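Local coordinates for protein chitin elicitor receptor kinase 1 (Arabidopsis thaliana, PDB 4EBY) that recognises chitin oligomers through its LysM-containing ectodomain and acts as a plant immune receptor kinase activated by chitin-induced dimerization, at residues H77-S82 against S95-L100; V63-E68 against V125-S130. One frame throughout, in Å; residues are numbered along the deposited sequence.

Interaction 1: residues H77-S82 against S95-L100; sequences HNFSYS and SNYANL. With NAG (2-acetamido-2-deoxy-beta-D-glucopyranose), chain C; NAG (2-acetamido-2-deoxy-beta-D-glucopyranose), chain E; NAG (2-acetamido-2-deoxy-beta-D-glucopyranose), chain F.
The nearest CA atoms between strand 74-82 and the end of helix 89-96 with the type I' turn after it are those of Tyr-81 and Asn-96, 9.2 Å apart, so side chains bridge the gap within this LysM domain, a βααβ fold. Tyr-97, the first residue past the helix, sends its phenol against Phe-79 and Tyr-81. CG of Tyr-81 is anti to its backbone N (chi1 175°), and the ring crosses that of Tyr-97 obliquely, CD1 of Tyr-81 3.8 Å from CE2 of Tyr-97, the two planes 79° apart. Tyr-81 CG and CD1 lie at the edge of the Tyr-97 ring. Further back along the strand, Phe-79 CB touches Tyr-97 CE1 at 4.2 Å. Both phenol oxygens are hydrogen-bonded outside the two segments, Tyr-81 OH to Asp-87 OD2 and Tyr-97 OH to the backbone O of Asn-26, which helps hold the rings in place. The turn is closed by Leu-100 N bonding to Tyr-97 O and carries an N-linked glycan on Asn-99; a second is joined to Asn-78 on the strand. Tyr-97 OH sits 3.3 Å from CB of Tyr-81.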
ATOM      1  N   HIS A  77      -8.984  -2.487  -0.492  1.00 16.30           N
ATOM      2  CA  HIS A  77      -9.566  -1.848   0.677  1.00 16.17           C
ATOM      3  C   HIS A  77      -9.975  -0.416   0.364  1.00 15.66           C
ATOM      4  O   HIS A  77      -9.227   0.294  -0.304  1.00 14.63           O
ATOM      5  CB  HIS A  77      -8.559  -1.837   1.816  1.00 17.67           C
ATOM      6  CG  HIS A  77      -9.104  -1.231   3.069  1.00 15.53           C
ATOM      7  ND1 HIS A  77     -10.107  -1.839   3.794  1.00 18.73           N
ATOM      8  CD2 HIS A  77      -8.827  -0.065   3.686  1.00 17.72           C
ATOM      9  CE1 HIS A  77     -10.400  -1.076   4.836  1.00 21.56           C
ATOM     10  NE2 HIS A  77      -9.658   0.019   4.780  1.00 20.30           N
ATOM     11  N   ASN A  78     -11.141  -0.009   0.868  1.00 16.48           N
ATOM     12  CA  ASN A  78     -11.591   1.386   0.785  1.00 15.79           C
ATOM     13  C   ASN A  78     -11.110   2.191   1.999  1.00 16.88           C
ATOM     14  O   ASN A  78     -11.682   2.084   3.093  1.00 17.82           O
ATOM     15  CB  ASN A  78     -13.118   1.466   0.749  1.00 15.90           C
ATOM     16  CG  ASN A  78     -13.727   0.770  -0.454  1.00 17.71           C
ATOM     17  OD1 ASN A  78     -13.104   0.666  -1.513  1.00 20.48           O
ATOM     18  ND2 ASN A  78     -14.965   0.281  -0.273  1.00 17.76           N
ATOM     19  N   PHE A  79     -10.063   2.985   1.805  1.00 15.07           N
ATOM     20  CA  PHE A  79      -9.701   3.989   2.812  1.00 15.12           C
ATOM     21  C   PHE A  79     -10.614   5.196   2.680  1.00 16.25           C
ATOM     22  O   PHE A  79     -11.393   5.322   1.722  1.00 16.80           O
ATOM     23  CB  PHE A  79      -8.244   4.424   2.666  1.00 14.16           C
ATOM     24  CG  PHE A  79      -7.258   3.332   2.938  1.00 14.86           C
ATOM     25  CD1 PHE A  79      -6.934   3.003   4.245  1.00 14.55           C
ATOM     26  CD2 PHE A  79      -6.660   2.637   1.900  1.00 18.75           C
ATOM     27  CE1 PHE A  79      -6.030   1.991   4.514  1.00 16.10           C
ATOM     28  CE2 PHE A  79      -5.741   1.637   2.154  1.00 18.31           C
ATOM     29  CZ  PHE A  79      -5.420   1.307   3.475  1.00 18.02           C
ATOM     30  N   SER A  80     -10.544   6.091   3.671  1.00 14.25           N
ATOM     31  CA  SER A  80     -11.333   7.314   3.621  1.00 15.90           C
ATOM     32  C   SER A  80     -10.398   8.503   3.818  1.00 18.95           C
ATOM     33  O   SER A  80      -9.455   8.444   4.617  1.00 20.99           O
ATOM     34  CB  SER A  80     -12.424   7.311   4.697  1.00 20.10           C
ATOM     35  OG  SER A  80     -13.417   6.330   4.431  1.00 22.64           O
ATOM     36  N   TYR A  81     -10.662   9.581   3.092  1.00 17.40           N
ATOM     37  CA  TYR A  81      -9.775  10.739   3.094  1.00 17.48           C
ATOM     38  C   TYR A  81     -10.570  12.024   3.195  1.00 16.12           C
ATOM     39  O   TYR A  81     -11.466  12.270   2.397  1.00 19.15           O
ATOM     40  CB  TYR A  81      -8.907  10.757   1.821  1.00 16.67           C
ATOM     41  CG  TYR A  81      -8.064  11.995   1.729  1.00 16.35           C
ATOM     42  CD1 TYR A  81      -6.919  12.133   2.512  1.00 17.10           C
ATOM     43  CD2 TYR A  81      -8.420  13.041   0.885  1.00 17.95           C
ATOM     44  CE1 TYR A  81      -6.165  13.281   2.453  1.00 23.51           C
ATOM     45  CE2 TYR A  81      -7.659  14.203   0.815  1.00 20.24           C
ATOM     46  CZ  TYR A  81      -6.542  14.311   1.605  1.00 22.97           C
ATOM     47  OH  TYR A  81      -5.799  15.465   1.545  1.00 26.93           O
ATOM     48  N   SER A  82     -10.246  12.860   4.194  1.00 17.52           N
ATOM     49  CA  SER A  82     -10.904  14.154   4.315  1.00 18.96           C
ATOM     50  C   SER A  82     -10.153  15.214   3.516  1.00 19.85           C
ATOM     51  O   SER A  82      -8.949  15.432   3.712  1.00 21.85           O
ATOM     52  CB  SER A  82     -11.042  14.548   5.785  1.00 22.56           C
ATOM     53  OG  SER A  82     -11.678  15.820   5.889  1.00 26.53           O
ATOM     54  N   SER A  95       0.499  11.975  -4.312  1.00 17.94           N
ATOM     55  CA  SER A  95       1.167  12.506  -3.140  1.00 17.32           C
ATOM     56  C   SER A  95       0.571  11.962  -1.838  1.00 17.43           C
ATOM     57  O   SER A  95       1.242  11.224  -1.103  1.00 17.53           O
ATOM     58  CB  SER A  95       1.122  14.042  -3.177  1.00 24.66           C
ATOM     59  OG  SER A  95       1.849  14.577  -2.089  1.00 31.64           O
ATOM     60  N   ASN A  96      -0.690  12.292  -1.554  1.00 17.10           N
ATOM     61  CA  ASN A  96      -1.283  11.912  -0.264  1.00 14.90           C
ATOM     62  C   ASN A  96      -1.298  10.396  -0.039  1.00 13.77           C
ATOM     63  O   ASN A  96      -1.106   9.930   1.076  1.00 16.25           O
ATOM     64  CB  ASN A  96      -2.694  12.489  -0.120  1.00 16.08           C
ATOM     65  CG  ASN A  96      -2.726  14.001  -0.316  1.00 19.94           C
ATOM     66  OD1 ASN A  96      -2.496  14.497  -1.411  1.00 27.83           O
ATOM     67  ND2 ASN A  96      -3.026  14.727   0.739  1.00 26.71           N
ATOM     68  N   TYR A  97      -1.522   9.631  -1.119  1.00 13.66           N
ATOM     69  CA  TYR A  97      -1.480   8.165  -1.057  1.00 13.91           C
ATOM     70  C   TYR A  97      -0.271   7.521  -1.764  1.00 13.09           C
ATOM     71  O   TYR A  97      -0.216   6.298  -1.901  1.00 13.84           O
ATOM     72  CB  TYR A  97      -2.819   7.563  -1.560  1.00 16.22           C
ATOM     73  CG  TYR A  97      -3.889   7.742  -0.512  1.00 13.56           C
ATOM     74  CD1 TYR A  97      -4.138   6.765   0.439  1.00 15.34           C
ATOM     75  CD2 TYR A  97      -4.609   8.933  -0.435  1.00 14.79           C
ATOM     76  CE1 TYR A  97      -5.086   6.963   1.454  1.00 14.85           C
ATOM     77  CE2 TYR A  97      -5.559   9.135   0.562  1.00 16.78           C
ATOM     78  CZ  TYR A  97      -5.789   8.158   1.503  1.00 14.81           C
ATOM     79  OH  TYR A  97      -6.736   8.385   2.494  1.00 15.71           O
ATOM     80  N   ALA A  98       0.694   8.336  -2.183  1.00 14.01           N
ATOM     81  CA  ALA A  98       1.993   7.842  -2.633  1.00 14.22           C
ATOM     82  C   ALA A  98       1.888   6.742  -3.690  1.00 15.28           C
ATOM     83  O   ALA A  98       2.586   5.724  -3.626  1.00 15.62           O
ATOM     84  CB  ALA A  98       2.801   7.339  -1.431  1.00 14.95           C
ATOM     85  N   ASN A  99       1.009   6.978  -4.655  1.00 14.07           N
ATOM     86  CA  ASN A  99       0.765   6.038  -5.763  1.00 15.16           C
ATOM     87  C   ASN A  99       0.198   4.677  -5.396  1.00 15.99           C
ATOM     88  O   ASN A  99       0.235   3.738  -6.219  1.00 16.75           O
ATOM     89  CB  ASN A  99       2.000   5.919  -6.651  1.00 15.65           C
ATOM     90  CG  ASN A  99       2.371   7.245  -7.264  1.00 17.64           C
ATOM     91  OD1 ASN A  99       1.512   7.937  -7.830  1.00 16.94           O
ATOM     92  ND2 ASN A  99       3.648   7.628  -7.120  1.00 17.04           N
ATOM     93  N   LEU A 100      -0.366   4.573  -4.190  1.00 14.21           N
ATOM     94  CA  LEU A 100      -1.068   3.356  -3.793  1.00 12.06           C
ATOM     95  C   LEU A 100      -2.446   3.307  -4.426  1.00 15.69           C
ATOM     96  O   LEU A 100      -3.072   2.252  -4.475  1.00 16.58           O
ATOM     97  CB  LEU A 100      -1.192   3.273  -2.270  1.00 11.93           C
ATOM     98  CG  LEU A 100       0.121   3.059  -1.516  1.00 12.25           C
ATOM     99  CD1 LEU A 100      -0.058   3.497  -0.076  1.00 14.01           C
ATOM    100  CD2 LEU A 100       0.543   1.572  -1.605  1.00 16.18           C
TER
HETATM  101  C1  NAG C   1       3.962   8.941  -7.649  1.00 19.26           C
HETATM  102  C2  NAG C   1       5.213   9.411  -6.895  1.00 20.13           C
HETATM  103  C3  NAG C   1       5.723  10.740  -7.466  1.00 27.64           C
HETATM  104  C4  NAG C   1       5.813  10.729  -8.987  1.00 32.22           C
HETATM  105  C5  NAG C   1       4.558  10.116  -9.602  1.00 24.14           C
HETATM  106  C6  NAG C   1       4.669   9.962 -11.116  1.00 32.93           C
HETATM  107  C7  NAG C   1       5.616   9.069  -4.498  1.00 23.84           C
HETATM  108  C8  NAG C   1       5.261   9.454  -3.079  1.00 19.02           C
HETATM  109  N2  NAG C   1       4.894   9.593  -5.495  1.00 19.82           N
HETATM  110  O3  NAG C   1       6.984  11.083  -6.911  1.00 31.80           O
HETATM  111  O4  NAG C   1       5.942  12.061  -9.447  1.00 36.03           O
HETATM  112  O5  NAG C   1       4.308   8.845  -9.028  1.00 21.85           O
HETATM  113  O6  NAG C   1       5.749   9.096 -11.407  1.00 36.72           O
HETATM  114  O7  NAG C   1       6.543   8.285  -4.700  1.00 23.57           O
HETATM  115  C1  NAG E   1     -15.770   0.068  -1.463  1.00 19.45           C
HETATM  116  C2  NAG E   1     -16.843  -0.958  -1.080  1.00 21.94           C
HETATM  117  C3  NAG E   1     -17.742  -1.191  -2.287  1.00 28.89           C
HETATM  118  C4  NAG E   1     -18.331   0.137  -2.736  1.00 35.14           C
HETATM  119  C5  NAG E   1     -17.249   1.184  -2.945  1.00 33.92           C
HETATM  120  C6  NAG E   1     -17.882   2.538  -3.268  1.00 28.00           C
HETATM  121  C7  NAG E   1     -16.645  -2.853   0.461  1.00 27.12           C
HETATM  122  C8  NAG E   1     -15.866  -4.094   0.831  1.00 22.41           C
HETATM  123  N2  NAG E   1     -16.279  -2.230  -0.660  1.00 22.45           N
HETATM  124  O3  NAG E   1     -18.772  -2.106  -1.953  1.00 31.39           O
HETATM  125  O4  NAG E   1     -18.991  -0.007  -3.968  1.00 46.06           O
HETATM  126  O5  NAG E   1     -16.425   1.275  -1.801  1.00 29.20           O
HETATM  127  O6  NAG E   1     -18.633   3.038  -2.175  1.00 37.31           O
HETATM  128  O7  NAG E   1     -17.570  -2.468   1.183  1.00 26.95           O
HETATM  129  C1  NAG F 810       7.167  17.347  -4.175  1.00 34.70           C
HETATM  130  C2  NAG F 810       6.098  16.719  -5.083  1.00 34.26           C
HETATM  131  C3  NAG F 810       6.319  17.066  -6.549  1.00 45.89           C
HETATM  132  C4  NAG F 810       6.523  18.563  -6.713  1.00 40.23           C
HETATM  133  C5  NAG F 810       7.511  19.119  -5.687  1.00 40.59           C
HETATM  134  C6  NAG F 810       7.584  20.640  -5.779  1.00 41.83           C
HETATM  135  C7  NAG F 810       4.882  14.694  -4.622  1.00 46.73           C
HETATM  136  C8  NAG F 810       4.922  13.297  -4.060  1.00 39.80           C
HETATM  137  N2  NAG F 810       6.039  15.279  -4.930  1.00 34.89           N
HETATM  138  O3  NAG F 810       5.198  16.643  -7.315  1.00 41.14           O
HETATM  139  O4  NAG F 810       7.021  18.820  -8.008  1.00 45.26           O
HETATM  140  O5  NAG F 810       7.133  18.741  -4.375  1.00 37.14           O
HETATM  141  O6  NAG F 810       6.297  21.183  -5.574  1.00 41.43           O
HETATM  142  O7  NAG F 810       3.800  15.259  -4.778  1.00 53.27           O

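Interaction 2: residues V63-E68 against V125-S130; sequences VPFPCE and VLVNCS. With NAG (2-acetamido-2-deoxy-beta-D-glucopyranose), chain D.
A disulfide between Cys-67 and Cys-129, with the aromatic ring of Phe-65 beside it, ties strand 60-70 to the chain leaving strand 122-128, the last strand of the βααβ LysM unit; it is one of three in the ectodomain, with Cys-1–Cys-69 and Cys-5–Cys-131. The mixed sheet places strand 74-82 between these two strands, so the link spans a strand position, and no hydrogen bond passes directly between the segments. The touching parts run at 73° to each other, and their nearest CA atoms, those of the two cysteines, are 6.1 Å apart. Cys-67 holds SG anti to its backbone N, whereas SG of Cys-129 lies between the backbone N and the carbonyl carbon (chi1 50°); the SG atoms of Cys-67 and Cys-129 meet at 2.0 Å with a torsion of 100° about the S-S bond.

Phe-65 packs beside the bridge. Its CZ leads, lying 3.9 Å from CB of Cys-129 and 4.0 Å from CG1 of Val-127, both oblique to the ring. SG of Cys-129 makes a sulfur-aromatic contact with the same ring, also oblique, 5.5 Å from its centroid. Ala-8 and Ala-10 of strand 8-13 and Phe-79 of strand 74-82 pack on Phe-65 as well, in the buried interior. Asn-128, between Val-127 and Cys-129, points its CB away from segment 63-68 and carries an N-linked glycan, ND2 being bonded to C1 of the sugar. Its backbone turns inward: O of Asn-128, hydrogen-bonded to Thr-145 OG1, lies in the plane of the Phe-65 ring at its edge, 3.9 Å from CZ.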
ATOM      1  N   VAL A  63       2.584  -0.230   5.899  1.00 14.51           N
ATOM      2  CA  VAL A  63       1.400  -0.013   6.725  1.00 14.40           C
ATOM      3  C   VAL A  63       0.430  -1.179   6.591  1.00 13.99           C
ATOM      4  O   VAL A  63      -0.051  -1.457   5.485  1.00 15.30           O
ATOM      5  CB  VAL A  63       0.670   1.305   6.297  1.00 16.42           C
ATOM      6  CG1 VAL A  63      -0.555   1.600   7.187  1.00 17.86           C
ATOM      7  CG2 VAL A  63       1.626   2.490   6.322  1.00 18.01           C
ATOM      8  N   PRO A  64       0.086  -1.849   7.703  1.00 14.61           N
ATOM      9  CA  PRO A  64      -0.887  -2.941   7.565  1.00 14.58           C
ATOM     10  C   PRO A  64      -2.301  -2.417   7.326  1.00 15.25           C
ATOM     11  O   PRO A  64      -2.667  -1.363   7.871  1.00 15.45           O
ATOM     12  CB  PRO A  64      -0.809  -3.649   8.919  1.00 15.28           C
ATOM     13  CG  PRO A  64      -0.487  -2.492   9.888  1.00 15.89           C
ATOM     14  CD  PRO A  64       0.460  -1.591   9.120  1.00 14.97           C
ATOM     15  N   PHE A  65      -3.072  -3.119   6.498  1.00 15.14           N
ATOM     16  CA  PHE A  65      -4.472  -2.743   6.255  1.00 17.18           C
ATOM     17  C   PHE A  65      -5.319  -3.973   5.902  1.00 16.56           C
ATOM     18  O   PHE A  65      -4.768  -5.027   5.552  1.00 17.89           O
ATOM     19  CB  PHE A  65      -4.572  -1.644   5.183  1.00 15.49           C
ATOM     20  CG  PHE A  65      -4.193  -2.091   3.778  1.00 15.18           C
ATOM     21  CD1 PHE A  65      -5.192  -2.363   2.855  1.00 15.05           C
ATOM     22  CD2 PHE A  65      -2.867  -2.179   3.380  1.00 15.06           C
ATOM     23  CE1 PHE A  65      -4.876  -2.740   1.541  1.00 17.18           C
ATOM     24  CE2 PHE A  65      -2.532  -2.565   2.055  1.00 14.86           C
ATOM     25  CZ  PHE A  65      -3.540  -2.831   1.139  1.00 16.75           C
ATOM     26  N   PRO A  66      -6.651  -3.874   6.037  1.00 17.40           N
ATOM     27  CA  PRO A  66      -7.482  -5.058   5.736  1.00 19.33           C
ATOM     28  C   PRO A  66      -7.534  -5.315   4.239  1.00 19.14           C
ATOM     29  O   PRO A  66      -7.519  -4.377   3.449  1.00 21.95           O
ATOM     30  CB  PRO A  66      -8.888  -4.644   6.208  1.00 24.44           C
ATOM     31  CG  PRO A  66      -8.665  -3.438   7.117  1.00 23.70           C
ATOM     32  CD  PRO A  66      -7.447  -2.752   6.569  1.00 20.46           C
ATOM     33  N   CYS A  67      -7.603  -6.579   3.844  1.00 19.60           N
ATOM     34  CA  CYS A  67      -7.609  -6.914   2.418  1.00 19.21           C
ATOM     35  C   CYS A  67      -8.909  -7.672   2.150  1.00 20.72           C
ATOM     36  O   CYS A  67      -9.075  -8.813   2.578  1.00 25.20           O
ATOM     37  CB  CYS A  67      -6.363  -7.742   2.074  1.00 20.98           C
ATOM     38  SG  CYS A  67      -6.184  -8.188   0.290  1.00 21.86           S
ATOM     39  N   GLU A  68      -9.852  -7.017   1.472  1.00 20.70           N
ATOM     40  CA  GLU A  68     -11.233  -7.498   1.404  1.00 20.76           C
ATOM     41  C   GLU A  68     -11.665  -7.739  -0.033  1.00 20.53           C
ATOM     42  O   GLU A  68     -11.151  -7.101  -0.946  1.00 19.14           O
ATOM     43  CB  GLU A  68     -12.169  -6.456   2.036  1.00 25.29           C
ATOM     44  CG  GLU A  68     -11.996  -6.360   3.554  1.00 30.18           C
ATOM     45  CD  GLU A  68     -11.989  -4.946   4.072  1.00 37.97           C
ATOM     46  OE1 GLU A  68     -11.742  -4.009   3.285  1.00 29.93           O
ATOM     47  OE2 GLU A  68     -12.219  -4.775   5.288  1.00 42.19           O
ATOM     48  N   VAL A 125     -11.178   5.944  -1.151  1.00 14.85           N
ATOM     49  CA  VAL A 125      -9.864   5.735  -1.772  1.00 13.14           C
ATOM     50  C   VAL A 125      -9.542   4.255  -1.835  1.00 15.44           C
ATOM     51  O   VAL A 125      -9.327   3.628  -0.799  1.00 15.98           O
ATOM     52  CB  VAL A 125      -8.772   6.418  -0.936  1.00 14.58           C
ATOM     53  CG1 VAL A 125      -7.410   6.212  -1.588  1.00 14.58           C
ATOM     54  CG2 VAL A 125      -9.067   7.932  -0.785  1.00 16.40           C
ATOM     55  N   LEU A 126      -9.523   3.691  -3.045  1.00 13.84           N
ATOM     56  CA  LEU A 126      -9.269   2.262  -3.206  1.00 13.14           C
ATOM     57  C   LEU A 126      -7.788   1.951  -3.348  1.00 12.96           C
ATOM     58  O   LEU A 126      -7.090   2.513  -4.197  1.00 15.40           O
ATOM     59  CB  LEU A 126     -10.024   1.746  -4.447  1.00 14.23           C
ATOM     60  CG  LEU A 126      -9.760   0.280  -4.769  1.00 16.19           C
ATOM     61  CD1 LEU A 126     -10.255  -0.583  -3.623  1.00 19.18           C
ATOM     62  CD2 LEU A 126     -10.460  -0.088  -6.098  1.00 18.55           C
ATOM     63  N   VAL A 127      -7.304   1.036  -2.516  1.00 13.75           N
ATOM     64  CA  VAL A 127      -5.952   0.526  -2.670  1.00 13.14           C
ATOM     65  C   VAL A 127      -6.084  -0.994  -2.792  1.00 15.69           C
ATOM     66  O   VAL A 127      -6.716  -1.642  -1.940  1.00 15.28           O
ATOM     67  CB  VAL A 127      -5.104   0.874  -1.431  1.00 13.24           C
ATOM     68  CG1 VAL A 127      -3.751   0.204  -1.499  1.00 14.82           C
ATOM     69  CG2 VAL A 127      -4.927   2.419  -1.300  1.00 14.49           C
ATOM     70  N   ASN A 128      -5.499  -1.564  -3.841  1.00 13.90           N
ATOM     71  CA  ASN A 128      -5.651  -2.994  -4.069  1.00 14.28           C
ATOM     72  C   ASN A 128      -4.646  -3.801  -3.263  1.00 17.09           C
ATOM     73  O   ASN A 128      -3.677  -3.251  -2.721  1.00 17.17           O
ATOM     74  CB  ASN A 128      -5.500  -3.282  -5.554  1.00 16.27           C
ATOM     75  CG  ASN A 128      -6.687  -2.806  -6.348  1.00 16.74           C
ATOM     76  OD1 ASN A 128      -7.784  -2.621  -5.798  1.00 19.04           O
ATOM     77  ND2 ASN A 128      -6.485  -2.640  -7.667  1.00 18.12           N
ATOM     78  N   CYS A 129      -4.895  -5.107  -3.160  1.00 16.16           N
ATOM     79  CA  CYS A 129      -3.988  -5.967  -2.404  1.00 16.44           C
ATOM     80  C   CYS A 129      -4.039  -7.360  -2.983  1.00 20.23           C
ATOM     81  O   CYS A 129      -4.835  -7.631  -3.876  1.00 18.21           O
ATOM     82  CB  CYS A 129      -4.390  -6.000  -0.921  1.00 18.68           C
ATOM     83  SG  CYS A 129      -6.165  -6.357  -0.588  1.00 20.72           S
ATOM     84  N   SER A 130      -3.188  -8.233  -2.450  1.00 16.90           N
ATOM     85  CA  SER A 130      -3.162  -9.641  -2.839  1.00 17.91           C
ATOM     86  C   SER A 130      -3.078 -10.505  -1.593  1.00 19.72           C
ATOM     87  O   SER A 130      -2.452 -10.105  -0.610  1.00 18.55           O
ATOM     88  CB  SER A 130      -1.932  -9.921  -3.688  1.00 19.05           C
ATOM     89  OG  SER A 130      -1.898 -11.312  -4.053  1.00 19.45           O
TER
HETATM   90  C1  NAG D   1      -7.658  -2.436  -8.499  1.00 19.74           C
HETATM   91  C2  NAG D   1      -7.322  -1.268  -9.433  1.00 22.98           C
HETATM   92  C3  NAG D   1      -8.414  -1.034 -10.472  1.00 30.24           C
HETATM   93  C4  NAG D   1      -8.867  -2.323 -11.121  1.00 33.77           C
HETATM   94  C5  NAG D   1      -9.079  -3.421 -10.082  1.00 28.30           C
HETATM   95  C6  NAG D   1      -9.437  -4.755 -10.727  1.00 31.08           C
HETATM   96  C7  NAG D   1      -6.122   0.557  -8.339  1.00 28.38           C
HETATM   97  C8  NAG D   1      -6.277   1.861  -7.561  1.00 19.83           C
HETATM   98  N2  NAG D   1      -7.245  -0.037  -8.668  1.00 26.70           N
HETATM   99  O3  NAG D   1      -7.975  -0.127 -11.466  1.00 32.99           O
HETATM  100  O4  NAG D   1     -10.086  -2.058 -11.794  1.00 38.34           O
HETATM  101  O5  NAG D   1      -7.914  -3.579  -9.296  1.00 24.52           O
HETATM  102  O6  NAG D   1      -8.421  -5.189 -11.603  1.00 34.29           O
HETATM  103  O7  NAG D   1      -5.018   0.082  -8.606  1.00 41.87           O

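How the interactions relate
Interactions 1 and 2 lie about 10 Å apart, centre to centre, and meet through strand 74-82, which stands between strands 60-70 and 122-128 in the sheet. On one side, His-77 ND1 is 2.8 Å from Glu-68 OE1, a probable hydrogen bond, and Phe-79 CZ packs 3.5 Å from Phe-65 CB. On the other, Phe-79 N lies 2.8 Å from Val-125 O, a probable strand-pairing bond. Phe-79 thus links the two contacts, packing on both Phe-65 and Val-127 of interaction 2. The sugars bonded to Asn-78, Asn-99 and Asn-128 are covalent N-linked glycans and so no evidence of chitin binding. Another NAG lies by Ser-95 of interaction 1, its O7 3.3 Å from Ser-95 CB.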